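Local coordinates for uncharacterized protein PA2218 (Pseudomonas aeruginosa, PDB 2HDW) that is uncharacterized, but adopts an alpha/beta hydrolase fold and is probably a hydrolase, although its substrate is unknown, at residues 54-59 against 66-71; 132-137 against 143-148; 221-226 against 291-296; 257-262 against 316-321. All blocks are in the same frame, centred on the assembly; numbering follows the deposited sequence.

Contact 1: residues 54-59 against 66-71; sequences QEWDKT and VEHRKV
His-68 meets Trp-56 and Lys-58, the first of two points at which strand 66-74, an outermost strand of the alpha/beta hydrolase sheet, touches the loop that precedes it. Its imidazole and the indole form an edge-to-face (T-shaped) pair: the six-membered ring of Trp-56 and the His-68 ring have centroids 5.3 Å apart and planes at 86°. Trp-56 CZ3 stands 3.9 Å above the imidazole plane, over its centre, so the indole points a corner at the ring rather than lying on it. With CG anti to the backbone N (chi1 164°), His-68 turns the receiving face to the loop, while its NE2 is hydrogen-bonded to Asp-84 OD1 on the adjacent strand 80-88. Lys-58 NZ approaches obliquely, 3.9 Å from His-68 NE2; outside the two segments, that same Asp-84 OD1 is its ionic partner. The CD of Lys-58 also lies 3.6 Å above the indole plane of Trp-56, toward the rim.

Two residues further on, Lys-70 bends at chi2 and chi3 to bring its ammonium tip to tip with that of Lys-58. The two NZ atoms are 4.0 Å apart, and the like charges are probably offset by Asp-84 beside Lys-58 and Glu-137 beside Lys-70. A water joins them, accepting from Lys-58 NZ at 2.8 Å and Lys-70 NZ at 2.7 Å and donating to Asp-57 OD1 at 2.6 Å.

Contact 2: residues 132-137 against 143-148; sequences PSYTGE and RNVASP
Tyr-134 and Val-145 meet over the phenol face: Val-145 CG1 lies above the ring centre, modelled closer than two such groups should sit, so the exact spacing is doubtful. The second flat group, the guanidinium of Arg-143, is folded back by bends at chi2 and chi3 and has the carbonyl oxygen of Tyr-134 over one face, 3.2 Å above its plane. That oxygen makes no hydrogen bond to the guanidinium; it accepts from Asn-144 N at 2.7 Å, with an N-H...O angle of 165°. Arg-143 NH1 instead bonds to the carbonyls of Ser-138 and Gly-140 in the intervening loop. Both segments belong to the connection from strand 126-130 to helix 148-164 of the alpha/beta hydrolase fold. One water lies between Ser-133 O and Val-145 O; another links Gly-136 N (3.0 Å) to Asn-144 OD1 (2.8 Å). Pro-132 to Thr-135 form a type II beta turn, with Tyr-134 at its positive-phi position (69°). Pro-132 O takes both Thr-135 N and, at 2.8 Å from above the carbonyl plane, Thr-135 OG1.

Contact 3: residues 221-226 against 291-296; sequences EQRTRT and SFMNMP
Arg-223 grips the carbonyl oxygen of Met-293 end-on, NH1 and NH2 both donating to that one atom. The grip ties helix 220-240 to the short helix 289-292 and the turn after it, both in the long insertion between strands 197-201 and 309-314, where alpha/beta hydrolases commonly carry a cap. The NH2 bond is the shorter, 2.7 Å from Met-293 O with an N-H...O angle of 155°; NH1 is 3.1 Å from the same oxygen and more bent, at 136°. Met-293 O lies at the guanidinium edge, in its plane, yet the two nitrogens reach it differently: NH1 is in the carbonyl plane, on a lone pair, and NH2 comes from above it. Ser-211 OG adds a weak bond to the same oxygen.

Reach comes from an extended arginine chain whose CG is anti to the backbone N (chi1 173°). It runs past the methionine side chain in the opposite direction, Arg-223 NH1 lying 4.0 Å from Met-293 CB. Beyond the polar pair, the Met-293 side chain packs on helix 220-240, touching Leu-227 and Leu-230. Bent at chi3, its chain sets CE 4.1 Å from Thr-226 CG2 and 4.2 Å from Arg-223 CG.

Contact 4: residues 257-262 against 316-321; sequences AQFLVD and RAHSRY
Phe-259 lies across the imidazole of His-318 in a face-to-face stack, ring centroids 4.0 Å apart and planes tilted by 22°. The overlap is displaced: Phe-259 CD1 sits over the centre of the imidazole, 3.2 Å above its plane, whereas His-318 CD2 falls toward the rim of the phenyl, 3.4 Å above it. The benzylic carbon shares in the contact through a CH-pi approach, Phe-259 CB being 3.7 Å from the imidazole centroid. Both rings leave the backbone with CG between N and the carbonyl carbon (chi1 85° for Phe-259, 66° for His-318), a setting that swings each over its own backbone and presents its face to the other.

Each ring is sandwiched. Leu-260 CG lies over the far face of the phenyl, toward its rim, and Ser-319 CB over the centre of the far imidazole face, 3.9 Å above the plane. His-318 NE2 is hydrogen-bonded to Tyr-204 OH, which probably helps to set the rotation of the imidazole; the ring of His-344 also meets it, and Tyr-214 packs edge-to-face with Phe-259. The stack thus joins the start of helix 258-267, in the insertion, to the loop between strand 309-314 and helix 320-329, at the carboxyl ends of the parallel strands, where alpha/beta hydrolases generally place their active sites.

How the contacts relate
Along the chain contacts 1 and 2 come first, in series; contacts 3 and 4 follow and interlock, their segments alternating. Contact 1 lies at the sheet margin formed by strand 66-74, about 20 Å centre to centre from contact 2, and the two touch through Lys-70 and Glu-137. Contact 2 is likewise about 20 Å from contact 3 between centres, touching it where residues 146-148 pack on Ser-291 and Phe-292. Contact 4 stands apart, its nearest atoms about 13 Å from contact 3, though both draw on the helical insertion between strands 197-201 and 309-314. Contacts 1 and 3 flank the chain centre on opposite sides, their centres about 38 Å apart. The series thus runs from the sheet margin to the insertion, with contact 4 tying the insertion back to the loop that follows strand 309-314.

Contact 1: residues 54-59 against 66-71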
loop_
_atom_site.group_PDB
_atom_site.type_symbol
_atom_site.label_atom_id
_atom_site.label_comp_id
_atom_site.label_asym_id
_atom_site.label_seq_id
_atom_site.Cartn_x
_atom_site.Cartn_y
_atom_site.Cartn_z
ATOM N N GLN A 54 14.041 -17.392 -1.688
ATOM C CA GLN A 54 14.797 -17.059 -2.887
ATOM C C GLN A 54 14.028 -17.503 -4.125
ATOM O O GLN A 54 14.403 -17.185 -5.251
ATOM C CB GLN A 54 16.169 -17.733 -2.856
ATOM C CG GLN A 54 17.058 -17.258 -1.719
ATOM C CD GLN A 54 17.122 -15.744 -1.624
ATOM O OE1 GLN A 54 16.394 -15.128 -0.844
ATOM N NE2 GLN A 54 17.985 -15.135 -2.431
ATOM N N GLU A 55 12.946 -18.241 -3.908
ATOM C CA GLU A 55 12.123 -18.707 -5.014
ATOM C C GLU A 55 11.423 -17.498 -5.617
ATOM O O GLU A 55 10.993 -16.602 -4.886
ATOM C CB GLU A 55 11.070 -19.698 -4.513
ATOM C CG GLU A 55 11.643 -20.922 -3.828
ATOM C CD GLU A 55 12.534 -21.731 -4.750
ATOM O OE1 GLU A 55 12.045 -22.167 -5.816
ATOM O OE2 GLU A 55 13.721 -21.933 -4.411
ATOM N N TRP A 56 11.324 -17.447 -6.942
ATOM C CA TRP A 56 10.626 -16.338 -7.569
ATOM C C TRP A 56 9.146 -16.679 -7.469
ATOM O O TRP A 56 8.590 -17.374 -8.326
ATOM C CB TRP A 56 11.031 -16.162 -9.037
ATOM C CG TRP A 56 10.326 -14.995 -9.671
ATOM C CD1 TRP A 56 9.217 -15.035 -10.467
ATOM C CD2 TRP A 56 10.633 -13.608 -9.483
ATOM N NE1 TRP A 56 8.811 -13.758 -10.785
ATOM C CE2 TRP A 56 9.662 -12.864 -10.192
ATOM C CE3 TRP A 56 11.631 -12.921 -8.776
ATOM C CZ2 TRP A 56 9.663 -11.465 -10.218
ATOM C CZ3 TRP A 56 11.630 -11.528 -8.801
ATOM C CH2 TRP A 56 10.651 -10.817 -9.517
ATOM N N ASP A 57 8.516 -16.202 -6.402
ATOM C CA ASP A 57 7.104 -16.468 -6.165
ATOM C C ASP A 57 6.234 -15.232 -6.403
ATOM O O ASP A 57 5.180 -15.079 -5.783
ATOM C CB ASP A 57 6.915 -16.981 -4.730
ATOM C CG ASP A 57 7.287 -15.945 -3.681
ATOM O OD1 ASP A 57 8.187 -15.117 -3.938
ATOM O OD2 ASP A 57 6.684 -15.966 -2.589
ATOM N N LYS A 58 6.678 -14.350 -7.296
ATOM C CA LYS A 58 5.912 -13.148 -7.614
ATOM C C LYS A 58 4.723 -13.525 -8.501
ATOM O O LYS A 58 4.693 -14.609 -9.094
ATOM C CB LYS A 58 6.791 -12.115 -8.331
ATOM C CG LYS A 58 7.585 -11.164 -7.414
ATOM C CD LYS A 58 8.617 -11.888 -6.556
ATOM C CE LYS A 58 9.473 -10.895 -5.764
ATOM N NZ LYS A 58 10.344 -11.572 -4.751
ATOM N N THR A 59 3.749 -12.624 -8.585
ATOM C CA THR A 59 2.552 -12.844 -9.387
ATOM C C THR A 59 2.769 -12.378 -10.822
ATOM O O THR A 59 1.827 -12.304 -11.609
ATOM C CB THR A 59 1.352 -12.086 -8.801
ATOM O OG1 THR A 59 1.714 -10.717 -8.593
ATOM C CG2 THR A 59 0.918 -12.704 -7.480
ATOM N N VAL A 66 15.895 -5.752 -15.589
ATOM C CA VAL A 66 16.149 -5.253 -14.248
ATOM C C VAL A 66 16.991 -6.199 -13.405
ATOM O O VAL A 66 17.049 -7.397 -13.670
ATOM C CB VAL A 66 14.815 -4.987 -13.509
ATOM C CG1 VAL A 66 15.081 -4.412 -12.138
ATOM C CG2 VAL A 66 13.954 -4.032 -14.325
ATOM N N GLU A 67 17.658 -5.635 -12.403
ATOM C CA GLU A 67 18.475 -6.400 -11.474
ATOM C C GLU A 67 17.660 -6.439 -10.193
ATOM O O GLU A 67 17.252 -5.396 -9.681
ATOM C CB GLU A 67 19.804 -5.697 -11.206
ATOM C CG GLU A 67 20.735 -5.625 -12.399
ATOM C CD GLU A 67 22.016 -4.866 -12.087
ATOM O OE1 GLU A 67 22.887 -4.784 -12.978
ATOM O OE2 GLU A 67 22.151 -4.351 -10.952
ATOM N N HIS A 68 17.428 -7.636 -9.672
ATOM C CA HIS A 68 16.631 -7.784 -8.467
ATOM C C HIS A 68 17.297 -8.534 -7.324
ATOM O O HIS A 68 18.076 -9.464 -7.541
ATOM C CB HIS A 68 15.310 -8.481 -8.803
ATOM C CG HIS A 68 14.600 -9.020 -7.601
ATOM N ND1 HIS A 68 14.975 -10.193 -6.982
ATOM C CD2 HIS A 68 13.591 -8.506 -6.858
ATOM C CE1 HIS A 68 14.228 -10.379 -5.908
ATOM N NE2 HIS A 68 13.380 -9.369 -5.809
ATOM N N ARG A 69 16.967 -8.114 -6.104
ATOM C CA ARG A 69 17.469 -8.742 -4.885
ATOM C C ARG A 69 16.584 -8.307 -3.714
ATOM O O ARG A 69 15.950 -7.245 -3.762
ATOM C CB ARG A 69 18.940 -8.372 -4.636
ATOM C CG ARG A 69 19.208 -6.948 -4.162
ATOM C CD ARG A 69 20.669 -6.830 -3.728
ATOM N NE ARG A 69 20.915 -5.727 -2.799
ATOM C CZ ARG A 69 21.141 -4.469 -3.162
ATOM N NH1 ARG A 69 21.160 -4.140 -4.449
ATOM N NH2 ARG A 69 21.353 -3.540 -2.236
ATOM N N LYS A 70 16.523 -9.131 -2.672
ATOM C CA LYS A 70 15.690 -8.820 -1.511
ATOM C C LYS A 70 16.501 -8.107 -0.437
ATOM O O LYS A 70 17.683 -8.384 -0.250
ATOM C CB LYS A 70 15.080 -10.108 -0.944
ATOM C CG LYS A 70 14.641 -11.100 -2.025
ATOM C CD LYS A 70 13.140 -11.383 -2.037
ATOM C CE LYS A 70 12.703 -12.217 -0.854
ATOM N NZ LYS A 70 11.388 -12.889 -1.104
ATOM N N VAL A 71 15.868 -7.173 0.260
ATOM C CA VAL A 71 16.552 -6.434 1.311
ATOM C C VAL A 71 15.667 -6.315 2.541
ATOM O O VAL A 71 14.483 -6.654 2.502
ATOM C CB VAL A 71 16.935 -5.012 0.851
ATOM C CG1 VAL A 71 17.850 -5.087 -0.361
ATOM C CG2 VAL A 71 15.672 -4.204 0.526
HETATM O O HOH W 1 9.223 -13.071 -2.640
#

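Contact 2: residues 132-137 against 143-148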
loop_
_atom_site.group_PDB
_atom_site.type_symbol
_atom_site.label_atom_id
_atom_site.label_comp_id
_atom_site.label_asym_id
_atom_site.label_seq_id
_atom_site.Cartn_x
_atom_site.Cartn_y
_atom_site.Cartn_z
ATOM N N PRO A 132 4.481 -4.555 4.663
ATOM C CA PRO A 132 4.186 -3.754 5.855
ATOM C C PRO A 132 4.500 -4.522 7.138
ATOM O O PRO A 132 4.560 -5.757 7.137
ATOM C CB PRO A 132 2.690 -3.470 5.716
ATOM C CG PRO A 132 2.492 -3.436 4.223
ATOM C CD PRO A 132 3.318 -4.611 3.759
ATOM N N SER A 133 4.716 -3.782 8.224
ATOM C CA SER A 133 4.996 -4.379 9.530
ATOM C C SER A 133 3.990 -5.485 9.857
ATOM O O SER A 133 2.810 -5.367 9.537
ATOM C CB SER A 133 4.931 -3.306 10.629
ATOM O OG SER A 133 6.095 -2.490 10.647
ATOM N N TYR A 134 4.465 -6.551 10.494
ATOM C CA TYR A 134 3.623 -7.680 10.898
ATOM C C TYR A 134 3.073 -8.547 9.763
ATOM O O TYR A 134 2.338 -9.502 10.032
ATOM C CB TYR A 134 2.424 -7.193 11.720
ATOM C CG TYR A 134 2.754 -6.346 12.923
ATOM C CD1 TYR A 134 3.206 -6.918 14.113
ATOM C CD2 TYR A 134 2.582 -4.965 12.881
ATOM C CE1 TYR A 134 3.477 -6.126 15.231
ATOM C CE2 TYR A 134 2.847 -4.167 13.990
ATOM C CZ TYR A 134 3.295 -4.749 15.158
ATOM O OH TYR A 134 3.582 -3.936 16.234
ATOM N N THR A 135 3.409 -8.231 8.513
ATOM C CA THR A 135 2.889 -9.003 7.383
ATOM C C THR A 135 3.950 -9.487 6.399
ATOM O O THR A 135 5.105 -9.068 6.457
ATOM C CB THR A 135 1.847 -8.188 6.579
ATOM O OG1 THR A 135 2.503 -7.132 5.867
ATOM C CG2 THR A 135 0.808 -7.580 7.518
ATOM N N GLY A 136 3.542 -10.373 5.491
ATOM C CA GLY A 136 4.461 -10.906 4.498
ATOM C C GLY A 136 5.690 -11.545 5.115
ATOM O O GLY A 136 5.581 -12.384 6.012
ATOM N N GLU A 137 6.867 -11.155 4.635
ATOM C CA GLU A 137 8.112 -11.694 5.170
ATOM C C GLU A 137 8.700 -10.782 6.239
ATOM O O GLU A 137 9.727 -11.099 6.842
ATOM C CB GLU A 137 9.127 -11.904 4.044
ATOM C CG GLU A 137 8.682 -12.932 3.023
ATOM C CD GLU A 137 9.757 -13.256 2.017
ATOM O OE1 GLU A 137 10.108 -12.374 1.212
ATOM O OE2 GLU A 137 10.256 -14.399 2.035
ATOM N N ARG A 143 1.246 -11.739 14.255
ATOM C CA ARG A 143 1.238 -11.606 12.811
ATOM C C ARG A 143 -0.071 -10.970 12.352
ATOM O O ARG A 143 -1.111 -11.106 13.002
ATOM C CB ARG A 143 1.399 -12.980 12.151
ATOM C CG ARG A 143 2.704 -13.668 12.508
ATOM C CD ARG A 143 3.887 -12.780 12.136
ATOM N NE ARG A 143 3.942 -12.516 10.701
ATOM C CZ ARG A 143 4.807 -11.682 10.132
ATOM N NH1 ARG A 143 5.686 -11.023 10.881
ATOM N NH2 ARG A 143 4.813 -11.520 8.813
ATOM N N ASN A 144 0.001 -10.256 11.238
ATOM C CA ASN A 144 -1.170 -9.627 10.644
ATOM C C ASN A 144 -1.998 -8.676 11.501
ATOM O O ASN A 144 -3.218 -8.839 11.638
ATOM C CB ASN A 144 -2.084 -10.707 10.055
ATOM C CG ASN A 144 -1.428 -11.457 8.911
ATOM O OD1 ASN A 144 -0.368 -11.055 8.425
ATOM N ND2 ASN A 144 -2.055 -12.546 8.469
ATOM N N VAL A 145 -1.329 -7.691 12.085
ATOM C CA VAL A 145 -2.009 -6.659 12.850
ATOM C C VAL A 145 -1.601 -5.391 12.095
ATOM O O VAL A 145 -0.557 -5.378 11.444
ATOM C CB VAL A 145 -1.536 -6.616 14.329
ATOM C CG1 VAL A 145 -0.060 -6.321 14.408
ATOM C CG2 VAL A 145 -2.334 -5.565 15.098
ATOM N N ALA A 146 -2.423 -4.348 12.134
ATOM C CA ALA A 146 -2.094 -3.115 11.416
ATOM C C ALA A 146 -2.396 -1.873 12.242
ATOM O O ALA A 146 -3.073 -1.946 13.261
ATOM C CB ALA A 146 -2.857 -3.055 10.092
ATOM N N SER A 147 -1.900 -0.731 11.778
ATOM C CA SER A 147 -2.093 0.542 12.469
ATOM C C SER A 147 -1.818 1.681 11.493
ATOM O O SER A 147 -0.867 1.617 10.718
ATOM C CB SER A 147 -1.134 0.620 13.660
ATOM O OG SER A 147 -0.743 1.951 13.942
ATOM N N PRO A 148 -2.651 2.735 11.508
ATOM C CA PRO A 148 -2.395 3.835 10.571
ATOM C C PRO A 148 -1.082 4.537 10.886
ATOM O O PRO A 148 -0.401 5.039 9.988
ATOM C CB PRO A 148 -3.608 4.742 10.764
ATOM C CG PRO A 148 -3.967 4.522 12.200
ATOM C CD PRO A 148 -3.826 3.022 12.350
HETATM O O HOH W 2 0.593 -3.944 9.133
HETATM O O HOH W 3 0.583 -10.978 5.812
#

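Contact 3: residues 221-226 against 291-296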
loop_
_atom_site.group_PDB
_atom_site.type_symbol
_atom_site.label_atom_id
_atom_site.label_comp_id
_atom_site.label_asym_id
_atom_site.label_seq_id
_atom_site.Cartn_x
_atom_site.Cartn_y
_atom_site.Cartn_z
ATOM N N GLU A 221 -24.667 4.526 16.021
ATOM C CA GLU A 221 -25.190 3.374 16.746
ATOM C C GLU A 221 -24.482 2.098 16.331
ATOM O O GLU A 221 -24.129 1.274 17.172
ATOM C CB GLU A 221 -26.700 3.243 16.511
ATOM C CG GLU A 221 -27.333 1.991 17.111
ATOM C CD GLU A 221 -27.123 0.750 16.253
ATOM O OE1 GLU A 221 -27.605 0.733 15.095
ATOM O OE2 GLU A 221 -26.479 -0.210 16.736
ATOM N N GLN A 222 -24.282 1.940 15.029
ATOM C CA GLN A 222 -23.610 0.765 14.494
ATOM C C GLN A 222 -22.122 0.797 14.847
ATOM O O GLN A 222 -21.530 -0.237 15.155
ATOM C CB GLN A 222 -23.814 0.709 12.977
ATOM C CG GLN A 222 -25.297 0.763 12.594
ATOM C CD GLN A 222 -25.548 0.693 11.098
ATOM O OE1 GLN A 222 -25.118 1.568 10.333
ATOM N NE2 GLN A 222 -26.259 -0.350 10.670
ATOM N N ARG A 223 -21.524 1.987 14.810
ATOM C CA ARG A 223 -20.109 2.145 15.146
ATOM C C ARG A 223 -19.904 1.790 16.614
ATOM O O ARG A 223 -18.960 1.086 16.971
ATOM C CB ARG A 223 -19.658 3.590 14.903
ATOM C CG ARG A 223 -18.235 3.894 15.394
ATOM C CD ARG A 223 -17.887 5.382 15.265
ATOM N NE ARG A 223 -16.708 5.733 16.064
ATOM C CZ ARG A 223 -15.458 5.755 15.611
ATOM N NH1 ARG A 223 -15.192 5.459 14.342
ATOM N NH2 ARG A 223 -14.460 6.042 16.445
ATOM N N THR A 224 -20.798 2.292 17.460
ATOM C CA THR A 224 -20.736 2.040 18.894
ATOM C C THR A 224 -20.879 0.547 19.174
ATOM O O THR A 224 -20.185 -0.010 20.024
ATOM C CB THR A 224 -21.851 2.812 19.626
ATOM O OG1 THR A 224 -21.678 4.217 19.398
ATOM C CG2 THR A 224 -21.812 2.532 21.128
ATOM N N ARG A 225 -21.787 -0.095 18.446
ATOM C CA ARG A 225 -22.030 -1.525 18.592
ATOM C C ARG A 225 -20.749 -2.290 18.249
ATOM O O ARG A 225 -20.364 -3.220 18.953
ATOM C CB ARG A 225 -23.165 -1.938 17.652
ATOM C CG ARG A 225 -23.599 -3.388 17.735
ATOM C CD ARG A 225 -24.263 -3.790 16.418
ATOM N NE ARG A 225 -25.183 -2.752 15.950
ATOM C CZ ARG A 225 -25.463 -2.510 14.671
ATOM N NH1 ARG A 225 -24.897 -3.232 13.712
ATOM N NH2 ARG A 225 -26.305 -1.537 14.350
ATOM N N THR A 226 -20.090 -1.892 17.163
ATOM C CA THR A 226 -18.853 -2.541 16.741
ATOM C C THR A 226 -17.761 -2.377 17.799
ATOM O O THR A 226 -17.054 -3.329 18.129
ATOM C CB THR A 226 -18.352 -1.958 15.395
ATOM O OG1 THR A 226 -19.309 -2.249 14.370
ATOM C CG2 THR A 226 -17.003 -2.570 15.003
ATOM N N SER A 291 -7.391 0.901 16.121
ATOM C CA SER A 291 -6.550 2.069 15.854
ATOM C C SER A 291 -7.098 2.896 14.697
ATOM O O SER A 291 -7.217 4.117 14.805
ATOM C CB SER A 291 -5.103 1.648 15.558
ATOM O OG SER A 291 -5.037 0.783 14.439
ATOM N N PHE A 292 -7.437 2.223 13.596
ATOM C CA PHE A 292 -7.975 2.886 12.409
ATOM C C PHE A 292 -9.273 3.640 12.672
ATOM O O PHE A 292 -9.502 4.712 12.112
ATOM C CB PHE A 292 -8.203 1.855 11.295
ATOM C CG PHE A 292 -6.932 1.325 10.699
ATOM C CD1 PHE A 292 -6.313 1.993 9.643
ATOM C CD2 PHE A 292 -6.341 0.168 11.204
ATOM C CE1 PHE A 292 -5.120 1.518 9.096
ATOM C CE2 PHE A 292 -5.148 -0.317 10.669
ATOM C CZ PHE A 292 -4.538 0.361 9.610
ATOM N N MET A 293 -10.118 3.079 13.528
ATOM C CA MET A 293 -11.401 3.696 13.848
ATOM C C MET A 293 -11.243 4.902 14.775
ATOM O O MET A 293 -12.185 5.682 14.957
ATOM C CB MET A 293 -12.335 2.662 14.515
ATOM C CG MET A 293 -12.727 1.457 13.636
ATOM S SD MET A 293 -13.872 0.264 14.449
ATOM C CE MET A 293 -15.382 1.100 14.227
ATOM N N ASN A 294 -10.046 5.079 15.328
ATOM C CA ASN A 294 -9.805 6.151 16.296
ATOM C C ASN A 294 -8.702 7.163 15.955
ATOM O O ASN A 294 -8.563 8.184 16.638
ATOM C CB ASN A 294 -9.502 5.495 17.651
ATOM C CG ASN A 294 -9.616 6.456 18.817
ATOM O OD1 ASN A 294 -10.558 7.242 18.900
ATOM N ND2 ASN A 294 -8.665 6.380 19.737
ATOM N N MET A 295 -7.942 6.900 14.897
ATOM C CA MET A 295 -6.841 7.787 14.513
ATOM C C MET A 295 -6.836 8.070 13.009
ATOM O O MET A 295 -6.209 7.350 12.232
ATOM C CB MET A 295 -5.508 7.151 14.915
ATOM C CG MET A 295 -4.601 8.076 15.714
ATOM S SD MET A 295 -5.276 8.476 17.336
ATOM C CE MET A 295 -4.203 7.499 18.355
ATOM N N PRO A 296 -7.532 9.135 12.582
ATOM C CA PRO A 296 -7.559 9.439 11.152
ATOM C C PRO A 296 -6.227 9.871 10.558
ATOM O O PRO A 296 -5.357 10.413 11.247
ATOM C CB PRO A 296 -8.623 10.532 11.051
ATOM C CG PRO A 296 -8.539 11.210 12.370
ATOM C CD PRO A 296 -8.393 10.064 13.337
#

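Contact 4: residues 257-262 against 316-321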
loop_
_atom_site.group_PDB
_atom_site.type_symbol
_atom_site.label_atom_id
_atom_site.label_comp_id
_atom_site.label_asym_id
_atom_site.label_seq_id
_atom_site.Cartn_x
_atom_site.Cartn_y
_atom_site.Cartn_z
ATOM N N ALA A 257 -21.437 -8.007 -3.847
ATOM C CA ALA A 257 -21.396 -6.989 -4.889
ATOM C C ALA A 257 -20.243 -7.309 -5.829
ATOM O O ALA A 257 -19.294 -7.994 -5.444
ATOM C CB ALA A 257 -21.201 -5.614 -4.267
ATOM N N GLN A 258 -20.319 -6.802 -7.053
ATOM C CA GLN A 258 -19.288 -7.052 -8.050
ATOM C C GLN A 258 -17.868 -6.707 -7.609
ATOM O O GLN A 258 -16.930 -7.452 -7.906
ATOM C CB GLN A 258 -19.606 -6.298 -9.345
ATOM C CG GLN A 258 -18.674 -6.643 -10.500
ATOM C CD GLN A 258 -18.759 -8.113 -10.911
ATOM O OE1 GLN A 258 -19.840 -8.626 -11.206
ATOM N NE2 GLN A 258 -17.615 -8.791 -10.939
ATOM N N PHE A 259 -17.690 -5.590 -6.907
ATOM C CA PHE A 259 -16.342 -5.223 -6.488
ATOM C C PHE A 259 -15.744 -6.271 -5.543
ATOM O O PHE A 259 -14.525 -6.417 -5.468
ATOM C CB PHE A 259 -16.325 -3.803 -5.877
ATOM C CG PHE A 259 -16.665 -3.741 -4.410
ATOM C CD1 PHE A 259 -15.658 -3.765 -3.452
ATOM C CD2 PHE A 259 -17.985 -3.615 -3.991
ATOM C CE1 PHE A 259 -15.961 -3.656 -2.090
ATOM C CE2 PHE A 259 -18.297 -3.506 -2.633
ATOM C CZ PHE A 259 -17.283 -3.525 -1.684
ATOM N N LEU A 260 -16.598 -7.019 -4.846
ATOM C CA LEU A 260 -16.114 -8.069 -3.953
ATOM C C LEU A 260 -15.744 -9.290 -4.790
ATOM O O LEU A 260 -14.777 -9.995 -4.494
ATOM C CB LEU A 260 -17.184 -8.438 -2.923
ATOM C CG LEU A 260 -17.416 -7.332 -1.897
ATOM C CD1 LEU A 260 -18.532 -7.723 -0.944
ATOM C CD2 LEU A 260 -16.116 -7.086 -1.136
ATOM N N VAL A 261 -16.517 -9.533 -5.841
ATOM C CA VAL A 261 -16.239 -10.646 -6.740
ATOM C C VAL A 261 -14.906 -10.355 -7.425
ATOM O O VAL A 261 -14.091 -11.256 -7.645
ATOM C CB VAL A 261 -17.328 -10.783 -7.812
ATOM C CG1 VAL A 261 -16.954 -11.894 -8.788
ATOM C CG2 VAL A 261 -18.676 -11.081 -7.146
ATOM N N ASP A 262 -14.695 -9.084 -7.763
ATOM C CA ASP A 262 -13.454 -8.665 -8.404
ATOM C C ASP A 262 -12.269 -8.960 -7.491
ATOM O O ASP A 262 -11.250 -9.486 -7.941
ATOM C CB ASP A 262 -13.473 -7.165 -8.708
ATOM C CG ASP A 262 -14.411 -6.805 -9.847
ATOM O OD1 ASP A 262 -14.899 -7.721 -10.547
ATOM O OD2 ASP A 262 -14.651 -5.596 -10.043
ATOM N N ARG A 316 -15.040 3.541 -13.177
ATOM C CA ARG A 316 -16.084 2.666 -12.656
ATOM C C ARG A 316 -15.782 2.059 -11.294
ATOM O O ARG A 316 -16.539 1.216 -10.815
ATOM C CB ARG A 316 -16.343 1.529 -13.649
ATOM C CG ARG A 316 -16.433 1.970 -15.105
ATOM C CD ARG A 316 -17.555 2.963 -15.334
ATOM N NE ARG A 316 -18.690 2.371 -16.043
ATOM C CZ ARG A 316 -19.424 1.361 -15.584
ATOM N NH1 ARG A 316 -19.146 0.812 -14.408
ATOM N NH2 ARG A 316 -20.450 0.906 -16.295
ATOM N N ALA A 317 -14.687 2.479 -10.671
ATOM C CA ALA A 317 -14.317 1.931 -9.368
ATOM C C ALA A 317 -15.285 2.332 -8.260
ATOM O O ALA A 317 -15.679 3.495 -8.152
ATOM C CB ALA A 317 -12.895 2.360 -9.004
ATOM N N HIS A 318 -15.665 1.357 -7.441
ATOM C CA HIS A 318 -16.573 1.589 -6.318
ATOM C C HIS A 318 -15.891 2.518 -5.321
ATOM O O HIS A 318 -16.539 3.189 -4.513
ATOM C CB HIS A 318 -16.867 0.268 -5.606
ATOM C CG HIS A 318 -15.666 -0.323 -4.931
ATOM N ND1 HIS A 318 -14.632 -0.910 -5.629
ATOM C CD2 HIS A 318 -15.307 -0.363 -3.626
ATOM C CE1 HIS A 318 -13.689 -1.286 -4.785
ATOM N NE2 HIS A 318 -14.073 -0.964 -3.562
ATOM N N SER A 319 -14.567 2.540 -5.387
ATOM C CA SER A 319 -13.749 3.332 -4.480
ATOM C C SER A 319 -13.318 4.688 -5.025
ATOM O O SER A 319 -12.559 5.404 -4.371
ATOM C CB SER A 319 -12.497 2.536 -4.149
ATOM O OG SER A 319 -11.875 2.164 -5.366
ATOM N N ARG A 320 -13.786 5.046 -6.212
ATOM C CA ARG A 320 -13.373 6.314 -6.797
ATOM C C ARG A 320 -13.593 7.504 -5.877
ATOM O O ARG A 320 -12.815 8.461 -5.897
ATOM C CB ARG A 320 -14.092 6.567 -8.121
ATOM C CG ARG A 320 -13.559 7.789 -8.861
ATOM C CD ARG A 320 -14.296 8.032 -10.167
ATOM N NE ARG A 320 -15.693 8.376 -9.935
ATOM C CZ ARG A 320 -16.583 8.592 -10.899
ATOM N NH1 ARG A 320 -16.219 8.500 -12.174
ATOM N NH2 ARG A 320 -17.839 8.900 -10.585
ATOM N N TYR A 321 -14.640 7.452 -5.063
ATOM C CA TYR A 321 -14.930 8.569 -4.179
ATOM C C TYR A 321 -13.811 8.881 -3.183
ATOM O O TYR A 321 -13.655 10.032 -2.775
ATOM C CB TYR A 321 -16.257 8.345 -3.449
ATOM C CG TYR A 321 -16.218 7.359 -2.308
ATOM C CD1 TYR A 321 -16.017 7.793 -0.999
ATOM C CD2 TYR A 321 -16.458 6.003 -2.525
ATOM C CE1 TYR A 321 -16.067 6.906 0.069
ATOM C CE2 TYR A 321 -16.509 5.105 -1.466
ATOM C CZ TYR A 321 -16.316 5.566 -0.172
ATOM O OH TYR A 321 -16.378 4.690 0.879
#